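PDB 2JKJ: Dr hemagglutinin structural subunit from Escherichia coli, which forms the fimbrial adhesin of uropathogenic strains, mediating adherence to the upper urinary tract by binding the Dr blood group antigen. Local coordinates for residues A[96-101]-A[119-124]; A[82-87]-A[136-141]; A[23-28]-A[40-45]. All coordinates share one frame; numbering follows the deposited sequence.

Contact 1 of 3, residues A[96-101]-A[119-124]. With CLM (chloramphenicol), chain I; SO4 (sulfate ion), chain H.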
loop_
_atom_site.group_PDB
_atom_site.type_symbol
_atom_site.label_atom_id
_atom_site.label_comp_id
_atom_site.label_asym_id
_atom_site.label_seq_id
_atom_site.Cartn_x
_atom_site.Cartn_y
_atom_site.Cartn_z
ATOM N N ARG A 96 -7.078 22.083 -10.913
ATOM C CA ARG A 96 -6.877 23.519 -10.783
ATOM C C ARG A 96 -6.198 23.897 -9.472
ATOM O O ARG A 96 -6.658 23.521 -8.393
ATOM C CB ARG A 96 -8.219 24.247 -10.907
ATOM C CG ARG A 96 -8.147 25.748 -10.657
ATOM C CD ARG A 96 -9.472 26.427 -10.966
ATOM N NE ARG A 96 -10.390 26.374 -9.832
ATOM C CZ ARG A 96 -11.442 25.565 -9.761
ATOM N NH1 ARG A 96 -11.711 24.734 -10.760
ATOM N NH2 ARG A 96 -12.225 25.585 -8.690
ATOM N N PRO A 97 -5.111 24.654 -9.569
ATOM C CA PRO A 97 -4.398 25.110 -8.381
ATOM C C PRO A 97 -5.321 26.014 -7.573
ATOM O O PRO A 97 -6.240 26.620 -8.124
ATOM C CB PRO A 97 -3.238 25.926 -8.962
ATOM C CG PRO A 97 -3.734 26.390 -10.280
ATOM C CD PRO A 97 -4.580 25.266 -10.799
ATOM N N THR A 98 -5.087 26.090 -6.268
ATOM C CA THR A 98 -5.921 26.914 -5.401
ATOM C C THR A 98 -5.577 28.401 -5.471
ATOM O O THR A 98 -6.391 29.248 -5.106
ATOM C CB THR A 98 -5.936 26.393 -3.954
ATOM O OG1 THR A 98 -4.621 26.487 -3.394
ATOM C CG2 THR A 98 -6.396 24.945 -3.919
ATOM N N ASP A 99 -4.374 28.721 -5.943
ATOM C CA ASP A 99 -3.949 30.116 -6.051
ATOM C C ASP A 99 -4.386 30.733 -7.378
ATOM O O ASP A 99 -5.357 30.291 -7.969
ATOM C CB ASP A 99 -2.440 30.262 -5.828
ATOM C CG ASP A 99 -1.618 29.321 -6.693
ATOM O OD1 ASP A 99 -0.544 28.882 -6.233
ATOM O OD2 ASP A 99 -2.010 29.058 -7.848
ATOM N N ASN A 100 -3.697 31.769 -7.837
ATOM C CA ASN A 100 -4.066 32.387 -9.108
ATOM C C ASN A 100 -3.054 32.066 -10.201
ATOM O O ASN A 100 -2.969 32.779 -11.201
ATOM C CB ASN A 100 -4.220 33.902 -8.957
ATOM C CG ASN A 100 -5.489 34.287 -8.220
ATOM O OD1 ASN A 100 -6.565 33.748 -8.486
ATOM N ND2 ASN A 100 -5.366 35.212 -7.275
ATOM N N SER A 101 -2.301 30.985 -10.010
ATOM C CA SER A 101 -1.267 30.593 -10.962
ATOM C C SER A 101 -1.821 30.029 -12.266
ATOM O O SER A 101 -2.857 29.364 -12.280
ATOM C CB SER A 101 -0.257 29.634 -10.323
ATOM O OG SER A 101 -0.885 28.469 -9.813
ATOM N N GLY A 119 5.240 25.984 -4.992
ATOM C CA GLY A 119 4.714 25.207 -3.885
ATOM C C GLY A 119 3.245 25.592 -3.797
ATOM O O GLY A 119 2.907 26.777 -3.840
ATOM N N GLY A 120 2.362 24.603 -3.732
ATOM C CA GLY A 120 0.940 24.906 -3.663
ATOM C C GLY A 120 0.046 23.680 -3.584
ATOM O O GLY A 120 0.512 22.559 -3.388
ATOM N N ILE A 121 -1.251 23.917 -3.737
ATOM C CA ILE A 121 -2.251 22.860 -3.681
ATOM C C ILE A 121 -2.981 22.752 -5.013
ATOM O O ILE A 121 -3.457 23.750 -5.555
ATOM C CB ILE A 121 -3.261 23.119 -2.545
ATOM C CG1 ILE A 121 -2.538 23.285 -1.207
ATOM C CG2 ILE A 121 -4.297 22.010 -2.485
ATOM C CD1 ILE A 121 -2.522 22.027 -0.363
ATOM N N ILE A 122 -3.072 21.535 -5.535
ATOM C CA ILE A 122 -3.801 21.289 -6.772
ATOM C C ILE A 122 -5.098 20.591 -6.384
ATOM O O ILE A 122 -5.078 19.514 -5.789
ATOM C CB ILE A 122 -2.982 20.444 -7.763
ATOM C CG1 ILE A 122 -1.698 21.174 -8.162
ATOM C CG2 ILE A 122 -3.817 20.110 -8.992
ATOM C CD1 ILE A 122 -1.862 22.074 -9.364
ATOM N N GLY A 123 -6.225 21.230 -6.673
ATOM C CA GLY A 123 -7.520 20.665 -6.321
ATOM C C GLY A 123 -8.092 19.791 -7.431
ATOM O O GLY A 123 -7.935 20.088 -8.616
ATOM N N ILE A 124 -8.761 18.712 -7.036
ATOM C CA ILE A 124 -9.400 17.806 -7.983
ATOM C C ILE A 124 -10.909 17.947 -7.823
ATOM O O ILE A 124 -11.443 17.722 -6.739
ATOM C CB ILE A 124 -8.951 16.347 -7.772
ATOM C CG1 ILE A 124 -7.425 16.259 -7.662
ATOM C CG2 ILE A 124 -9.461 15.466 -8.901
ATOM C CD1 ILE A 124 -6.695 16.539 -8.964
HETATM C C1 CLM I . -10.058 21.087 -3.082
HETATM CL CL1 CLM I . -10.243 19.695 -4.196
HETATM CL CL2 CLM I . -8.336 21.453 -2.798
HETATM C C2 CLM I . -10.795 20.726 -1.729
HETATM O O2 CLM I . -10.953 19.544 -1.379
HETATM N N2 CLM I . -11.176 21.751 -1.064
HETATM C C3 CLM I . -11.874 21.624 0.222
HETATM C C4 CLM I . -13.380 21.862 0.012
HETATM O O4 CLM I . -14.161 20.671 0.274
HETATM C C5 CLM I . -11.246 22.597 1.238
HETATM O O5 CLM I . -11.467 23.899 0.697
HETATM C C6 CLM I . -9.773 22.292 1.414
HETATM C C7 CLM I . -9.380 21.059 1.945
HETATM C C8 CLM I . -8.005 20.774 2.114
HETATM C C9 CLM I . -7.108 21.773 1.724
HETATM N N9 CLM I . -5.644 21.492 1.896
HETATM O O9A CLM I . -4.882 22.399 1.542
HETATM O O9B CLM I . -5.305 20.427 2.357
HETATM C C10 CLM I . -7.488 22.973 1.205
HETATM C C11 CLM I . -8.834 23.250 1.042
HETATM S S SO4 H . -2.254 34.393 -5.525
HETATM O O1 SO4 H . -2.333 33.646 -6.818
HETATM O O2 SO4 H . -0.940 34.338 -4.891
HETATM O O3 SO4 H . -2.472 35.834 -5.867
HETATM O O4 SO4 H . -3.403 33.983 -4.690
#
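Thr-98 and Ile-121 cross at a slant where the two strands begin to part, the forked end of the threonine straddling the branch point of the isoleucine. Thr-98 OG1 stands 3.7 Å from Ile-121 CB, and its CG2 approaches the same carbon at 3.9 Å. The threonine torsion (chi1 64°) tucks OG1 between the backbone N and the carbonyl carbon and puts CG2 beside the N, which brings both branches to Ile-121 CB. A beta-branched pair suits this spot, since each offers a broad, short surface close to the backbone. From there Ile-121 leads away, its CD1 coming within 3.1 Å of the nitro oxygen O9A of the bound chloramphenicol.

Pro-97 and Ile-122 meet on the buried face of the pair. Ile-122 CD1 reaches back to touch Pro-97 CB at 4.1 Å, and the isoleucine also packs on Phe-110 and Val-56. Proline fits a non-hydrogen-bonded position, where no N-H is asked to point at the partner strand. The bonds lie on both sides of it: Arg-96 N donates to Gly-123 O in the carbonyl plane, Gly-123 N returns to Arg-96 O at 2.9 Å from 45° above the plane of the Arg-96 carbonyl, and Thr-98 N meets Ile-121 O at 2.9 Å almost in line with the C=O bond.

Beyond Thr-98 the chain turns away as an Asx turn, Asp-99 OD2 accepting from Ser-101 N, while OD1 of the same carboxylate takes Trp-118 NE1. The drug's chlorine CL1 lies 3.6 Å from Gly-123 CA, and glycine suits the place because CL2 sits where a beta carbon would point. This is an antiparallel ladder ending in an Asx turn, within the immunoglobulin-like fold of Dr adhesins, and its strand 119-126 lines the chloramphenicol-binding site.

Contact 2 of 3, residues A[82-87]-A[136-141]; sequences LISDNN and GNYTLT
The carbonyl oxygen of Thr-139 is gripped twice: Ile-83 N donates to it at 2.9 Å, and Leu-82 CA adds a C-H contact at 3.4 Å. Thr-139 N bonds Ile-83 O in return, closing an antiparallel hydrogen-bonded pair.

On the buried face, Ser-84 CB makes a CH-pi contact over the Tyr-138 ring, 4.2 Å from its centroid and 23° off the normal; this short group fits against the face, displaced toward the rim, while OG turns off to accept from Asp-89 N. Tyr-138 CG, anti to its carbonyl carbon (chi1 -64°), lays the ring alongside Ser-84, and the phenol OH reaches Pro-134 O. Leu-82 CB and CD2 both touch Tyr-138 CB at 3.7 Å, and its side chain crosses that of Leu-140 at about a right angle, CG meeting Leu-140 CB.

Past Ser-84 only a bent, weak bond runs from Asp-85 N to Asn-137 O. The two side chains cross at a slant: Asp-85 OD2 is 3.5 Å from Asn-137 ND2, and Asp-85 OD1 3.2 Å from Asn-137 O, two acceptors that probably repel, while Asn-137 OD1 takes Thr-24 OG1. The antiparallel ladder of strands 79-84 and 136-147 runs into a type I turn of the immunoglobulin-like fold.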
loop_
_atom_site.group_PDB
_atom_site.type_symbol
_atom_site.label_atom_id
_atom_site.label_comp_id
_atom_site.label_asym_id
_atom_site.label_seq_id
_atom_site.Cartn_x
_atom_site.Cartn_y
_atom_site.Cartn_z
ATOM N N LEU A 82 -10.590 10.116 -13.144
ATOM C CA LEU A 82 -10.239 9.026 -12.245
ATOM C C LEU A 82 -10.676 7.741 -12.942
ATOM O O LEU A 82 -11.607 7.753 -13.746
ATOM C CB LEU A 82 -10.972 9.172 -10.907
ATOM C CG LEU A 82 -10.291 10.003 -9.816
ATOM C CD1 LEU A 82 -10.380 11.490 -10.118
ATOM C CD2 LEU A 82 -10.886 9.699 -8.455
ATOM N N ILE A 83 -9.999 6.638 -12.651
ATOM C CA ILE A 83 -10.327 5.368 -13.286
ATOM C C ILE A 83 -10.598 4.250 -12.278
ATOM O O ILE A 83 -9.864 4.087 -11.305
ATOM C CB ILE A 83 -9.257 4.966 -14.319
ATOM C CG1 ILE A 83 -9.818 3.930 -15.296
ATOM C CG2 ILE A 83 -8.006 4.453 -13.623
ATOM C CD1 ILE A 83 -10.727 4.521 -16.359
ATOM N N SER A 84 -11.661 3.488 -12.519
ATOM C CA SER A 84 -12.018 2.381 -11.639
ATOM C C SER A 84 -10.913 1.337 -11.651
ATOM O O SER A 84 -10.104 1.289 -12.577
ATOM C CB SER A 84 -13.342 1.748 -12.071
ATOM O OG SER A 84 -13.364 1.521 -13.469
ATOM N N ASP A 85 -10.883 0.504 -10.619
ATOM C CA ASP A 85 -9.868 -0.536 -10.504
ATOM C C ASP A 85 -9.812 -1.432 -11.739
ATOM O O ASP A 85 -8.763 -1.982 -12.068
ATOM C CB ASP A 85 -10.117 -1.385 -9.257
ATOM C CG ASP A 85 -9.715 -0.676 -7.977
ATOM O OD1 ASP A 85 -9.247 0.482 -8.053
ATOM O OD2 ASP A 85 -9.866 -1.283 -6.895
ATOM N N ASN A 86 -10.946 -1.583 -12.415
ATOM C CA ASN A 86 -11.016 -2.431 -13.598
ATOM C C ASN A 86 -10.644 -1.705 -14.887
ATOM O O ASN A 86 -10.689 -2.293 -15.969
ATOM C CB ASN A 86 -12.392 -3.094 -13.721
ATOM C CG ASN A 86 -13.498 -2.102 -14.017
ATOM O OD1 ASN A 86 -14.654 -2.484 -14.209
ATOM N ND2 ASN A 86 -13.153 -0.822 -14.051
ATOM N N ASN A 87 -10.275 -0.431 -14.766
ATOM C CA ASN A 87 -9.858 0.362 -15.920
ATOM C C ASN A 87 -10.994 0.600 -16.908
ATOM O O ASN A 87 -10.757 0.996 -18.049
ATOM C CB ASN A 87 -8.700 -0.338 -16.637
ATOM C CG ASN A 87 -7.908 0.601 -17.525
ATOM O OD1 ASN A 87 -7.598 0.274 -18.670
ATOM N ND2 ASN A 87 -7.556 1.765 -16.992
ATOM N N GLY A 136 -17.633 1.882 -7.086
ATOM C CA GLY A 136 -16.336 1.243 -7.252
ATOM C C GLY A 136 -15.229 2.108 -6.678
ATOM O O GLY A 136 -15.491 3.130 -6.043
ATOM N N ASN A 137 -13.989 1.686 -6.903
ATOM C CA ASN A 137 -12.823 2.414 -6.420
ATOM C C ASN A 137 -12.138 3.131 -7.574
ATOM O O ASN A 137 -11.688 2.500 -8.531
ATOM C CB ASN A 137 -11.849 1.458 -5.733
ATOM C CG ASN A 137 -12.491 0.701 -4.590
ATOM O OD1 ASN A 137 -12.947 1.297 -3.613
ATOM N ND2 ASN A 137 -12.556 -0.619 -4.718
ATOM N N TYR A 138 -12.082 4.454 -7.483
ATOM C CA TYR A 138 -11.480 5.267 -8.530
ATOM C C TYR A 138 -10.143 5.858 -8.103
ATOM O O TYR A 138 -9.955 6.234 -6.944
ATOM C CB TYR A 138 -12.457 6.352 -8.984
ATOM C CG TYR A 138 -13.699 5.778 -9.628
ATOM C CD1 TYR A 138 -13.853 5.774 -11.008
ATOM C CD2 TYR A 138 -14.682 5.167 -8.859
ATOM C CE1 TYR A 138 -14.974 5.219 -11.602
ATOM C CE2 TYR A 138 -15.809 4.613 -9.445
ATOM C CZ TYR A 138 -15.946 4.638 -10.815
ATOM O OH TYR A 138 -17.059 4.082 -11.400
ATOM N N THR A 139 -9.205 5.910 -9.042
ATOM C CA THR A 139 -7.870 6.416 -8.753
ATOM C C THR A 139 -7.347 7.369 -9.822
ATOM O O THR A 139 -7.627 7.205 -11.011
ATOM C CB THR A 139 -6.878 5.255 -8.540
ATOM O OG1 THR A 139 -7.401 4.345 -7.564
ATOM C CG2 THR A 139 -5.533 5.780 -8.070
ATOM N N LEU A 140 -6.553 8.342 -9.385
ATOM C CA LEU A 140 -5.913 9.295 -10.285
ATOM C C LEU A 140 -4.474 9.470 -9.821
ATOM O O LEU A 140 -4.224 9.972 -8.725
ATOM C CB LEU A 140 -6.633 10.644 -10.267
ATOM C CG LEU A 140 -5.853 11.801 -10.899
ATOM C CD1 LEU A 140 -5.733 11.610 -12.404
ATOM C CD2 LEU A 140 -6.497 13.146 -10.572
ATOM N N THR A 141 -3.530 9.020 -10.641
ATOM C CA THR A 141 -2.118 9.105 -10.291
ATOM C C THR A 141 -1.400 10.230 -11.026
ATOM O O THR A 141 -1.485 10.339 -12.252
ATOM C CB THR A 141 -1.412 7.751 -10.496
ATOM O OG1 THR A 141 -2.206 6.705 -9.917
ATOM C CG2 THR A 141 -0.038 7.758 -9.847
#

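Contact 3 of 3, residues A[23-28]-A[40-45]; sequences LTVTEK and KTRGQL. Unlike the reference sequence in segment 23-28: Lys-28 (reference Glu).
Arg-42 climbs along the end of strand 17-26, beginning with its CB 4.2 Å from Thr-26 O. CG comes much nearer, 3.2 Å from that oxygen, because chi1 is only 7° and almost eclipses CG with the backbone N, a strained setting. The same carbonyl oxygen accepts from Arg-42 N at 3.0 Å, so peptide and side chain both close on it. CD then moves off, and a bend at chi3 turns the guanidinium beneath Glu-27, whose CG sits over the centre of its face, 4.1 Å from CZ. At the tip, NH1 is 4.1 Å from Glu-27 OE2, beyond a salt bridge and with no N-H pointing at the oxygen, though the opposite charges probably attract. Two long, flexible chains suit such a partly exposed stack; Glu-27 OE1 binds Tyr-146 OH of the second subunit.

Behind this pair the backbones run parallel. Lys-40 N donates to Thr-24 O, and Thr-26 N to Lys-40 O at 2.8 Å. The Leu-23 side chain crosses the lysine stem at about a right angle, CD1 3.6 Å from Lys-40 CG; the stem gives leucine an apolar surface while Lys-40 NZ goes on to Pro-50 O. Val-25 CG2 and Leu-45 CD1 meet tip to tip at 3.8 Å, an apolar closure of the turn. Thr-26 OG1 bonds Glu-27 O in its carbonyl plane, on a lone pair, and also Gln-30 NE2. A short parallel ladder that breaks into a 3-10 turn, this edge of the fold lies in the predicted receptor-binding region and borders a subunit interface.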
loop_
_atom_site.group_PDB
_atom_site.type_symbol
_atom_site.label_atom_id
_atom_site.label_comp_id
_atom_site.label_asym_id
_atom_site.label_seq_id
_atom_site.Cartn_x
_atom_site.Cartn_y
_atom_site.Cartn_z
ATOM N N LEU A 23 -10.707 7.520 -4.473
ATOM C CA LEU A 23 -12.102 7.778 -4.149
ATOM C C LEU A 23 -12.969 6.545 -4.379
ATOM O O LEU A 23 -12.875 5.890 -5.415
ATOM C CB LEU A 23 -12.642 8.957 -4.960
ATOM C CG LEU A 23 -14.150 9.192 -4.836
ATOM C CD1 LEU A 23 -14.482 9.941 -3.557
ATOM C CD2 LEU A 23 -14.688 9.929 -6.050
ATOM N N THR A 24 -13.814 6.236 -3.402
ATOM C CA THR A 24 -14.725 5.104 -3.500
ATOM C C THR A 24 -16.139 5.630 -3.716
ATOM O O THR A 24 -16.658 6.381 -2.895
ATOM C CB THR A 24 -14.662 4.217 -2.239
ATOM O OG1 THR A 24 -13.395 3.549 -2.178
ATOM C CG2 THR A 24 -15.779 3.180 -2.259
ATOM N N VAL A 25 -16.753 5.249 -4.830
ATOM C CA VAL A 25 -18.114 5.680 -5.128
ATOM C C VAL A 25 -19.100 4.595 -4.722
ATOM O O VAL A 25 -18.889 3.417 -5.000
ATOM C CB VAL A 25 -18.283 6.077 -6.603
ATOM C CG1 VAL A 25 -19.756 6.201 -6.951
ATOM C CG2 VAL A 25 -17.556 7.381 -6.886
ATOM N N THR A 26 -20.166 4.992 -4.042
ATOM C CA THR A 26 -21.158 4.037 -3.571
ATOM C C THR A 26 -22.576 4.514 -3.859
ATOM O O THR A 26 -22.783 5.580 -4.437
ATOM C CB THR A 26 -20.986 3.778 -2.059
ATOM O OG1 THR A 26 -21.577 4.855 -1.320
ATOM C CG2 THR A 26 -19.514 3.679 -1.694
ATOM N N GLU A 27 -23.549 3.727 -3.414
ATOM C CA GLU A 27 -24.952 4.086 -3.555
ATOM C C GLU A 27 -25.388 4.766 -2.256
ATOM O O GLU A 27 -24.556 5.046 -1.390
ATOM C CB GLU A 27 -25.794 2.836 -3.815
ATOM C CG GLU A 27 -25.442 2.118 -5.102
ATOM C CD GLU A 27 -26.421 1.016 -5.435
ATOM O OE1 GLU A 27 -27.384 0.828 -4.663
ATOM O OE2 GLU A 27 -26.225 0.334 -6.462
ATOM N N LYS A 28 -26.681 5.039 -2.122
ATOM C CA LYS A 28 -27.188 5.675 -0.911
ATOM C C LYS A 28 -26.755 4.875 0.315
ATOM O O LYS A 28 -26.216 5.432 1.271
ATOM C CB LYS A 28 -28.713 5.797 -0.959
ATOM C CG LYS A 28 -29.269 6.975 -0.173
ATOM C CD LYS A 28 -30.731 6.758 0.190
ATOM C CE LYS A 28 -30.873 6.065 1.536
ATOM N NZ LYS A 28 -32.267 6.136 2.053
ATOM N N LYS A 40 -17.800 8.590 -1.372
ATOM C CA LYS A 40 -18.948 9.427 -1.690
ATOM C C LYS A 40 -20.005 8.629 -2.431
ATOM O O LYS A 40 -19.705 7.608 -3.050
ATOM C CB LYS A 40 -18.520 10.617 -2.549
ATOM C CG LYS A 40 -17.362 11.417 -1.975
ATOM C CD LYS A 40 -17.120 12.685 -2.778
ATOM C CE LYS A 40 -16.491 13.768 -1.919
ATOM N NZ LYS A 40 -16.946 15.129 -2.320
ATOM N N THR A 41 -21.245 9.105 -2.367
ATOM C CA THR A 41 -22.346 8.470 -3.078
ATOM C C THR A 41 -22.395 9.119 -4.455
ATOM O O THR A 41 -22.001 10.276 -4.606
ATOM C CB THR A 41 -23.678 8.650 -2.328
ATOM O OG1 THR A 41 -24.027 10.037 -2.298
ATOM C CG2 THR A 41 -23.563 8.133 -0.904
ATOM N N ARG A 42 -22.839 8.374 -5.463
ATOM C CA ARG A 42 -22.902 8.918 -6.814
ATOM C C ARG A 42 -23.646 10.248 -6.829
ATOM O O ARG A 42 -23.279 11.167 -7.561
ATOM C CB ARG A 42 -23.554 7.934 -7.787
ATOM C CG ARG A 42 -24.149 6.696 -7.145
ATOM C CD ARG A 42 -24.495 5.656 -8.199
ATOM N NE ARG A 42 -25.876 5.206 -8.096
ATOM C CZ ARG A 42 -26.348 4.081 -8.625
ATOM N NH1 ARG A 42 -25.551 3.267 -9.305
ATOM N NH2 ARG A 42 -27.626 3.770 -8.466
ATOM N N GLY A 43 -24.668 10.352 -5.985
ATOM C CA GLY A 43 -25.472 11.566 -5.885
ATOM C C GLY A 43 -24.632 12.775 -5.488
ATOM O O GLY A 43 -25.031 13.917 -5.710
ATOM N N GLN A 44 -23.471 12.518 -4.898
ATOM C CA GLN A 44 -22.573 13.586 -4.479
ATOM C C GLN A 44 -21.653 14.022 -5.614
ATOM O O GLN A 44 -20.978 15.046 -5.521
ATOM C CB GLN A 44 -21.750 13.146 -3.270
ATOM C CG GLN A 44 -22.546 13.075 -1.978
ATOM C CD GLN A 44 -21.704 12.632 -0.800
ATOM O OE1 GLN A 44 -21.223 13.454 -0.023
ATOM N NE2 GLN A 44 -21.514 11.325 -0.666
ATOM N N LEU A 45 -21.634 13.237 -6.687
ATOM C CA LEU A 45 -20.799 13.539 -7.842
ATOM C C LEU A 45 -21.406 14.642 -8.701
ATOM O O LEU A 45 -21.640 14.459 -9.897
ATOM C CB LEU A 45 -20.561 12.282 -8.676
ATOM C CG LEU A 45 -19.948 11.110 -7.907
ATOM C CD1 LEU A 45 -19.563 9.983 -8.853
ATOM C CD2 LEU A 45 -18.747 11.574 -7.091
#

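Along the chain contact 3 closes first; contact 2 then joins strands 79-84 and 136-147, and contact 1 is formed entirely by chain lying between those two. Contacts 2 and 3 are near neighbours, with centres 13 Å apart, because strands 136-147 and 17-26 pair side by side; a probable hydrogen bond joins Tyr-138 N to Leu-23 O. Contact 1 lies about 22 Å, centre to centre, from contact 2, yet Ile-124 reaches Leu-82 and Leu-140 in the interior; contacts 1 and 3, centres 24 Å apart, do not touch. One core thus links strand 119-126 beside the chloramphenicol to contact 3, whose Glu-27 and Lys-28 meet the second subunit.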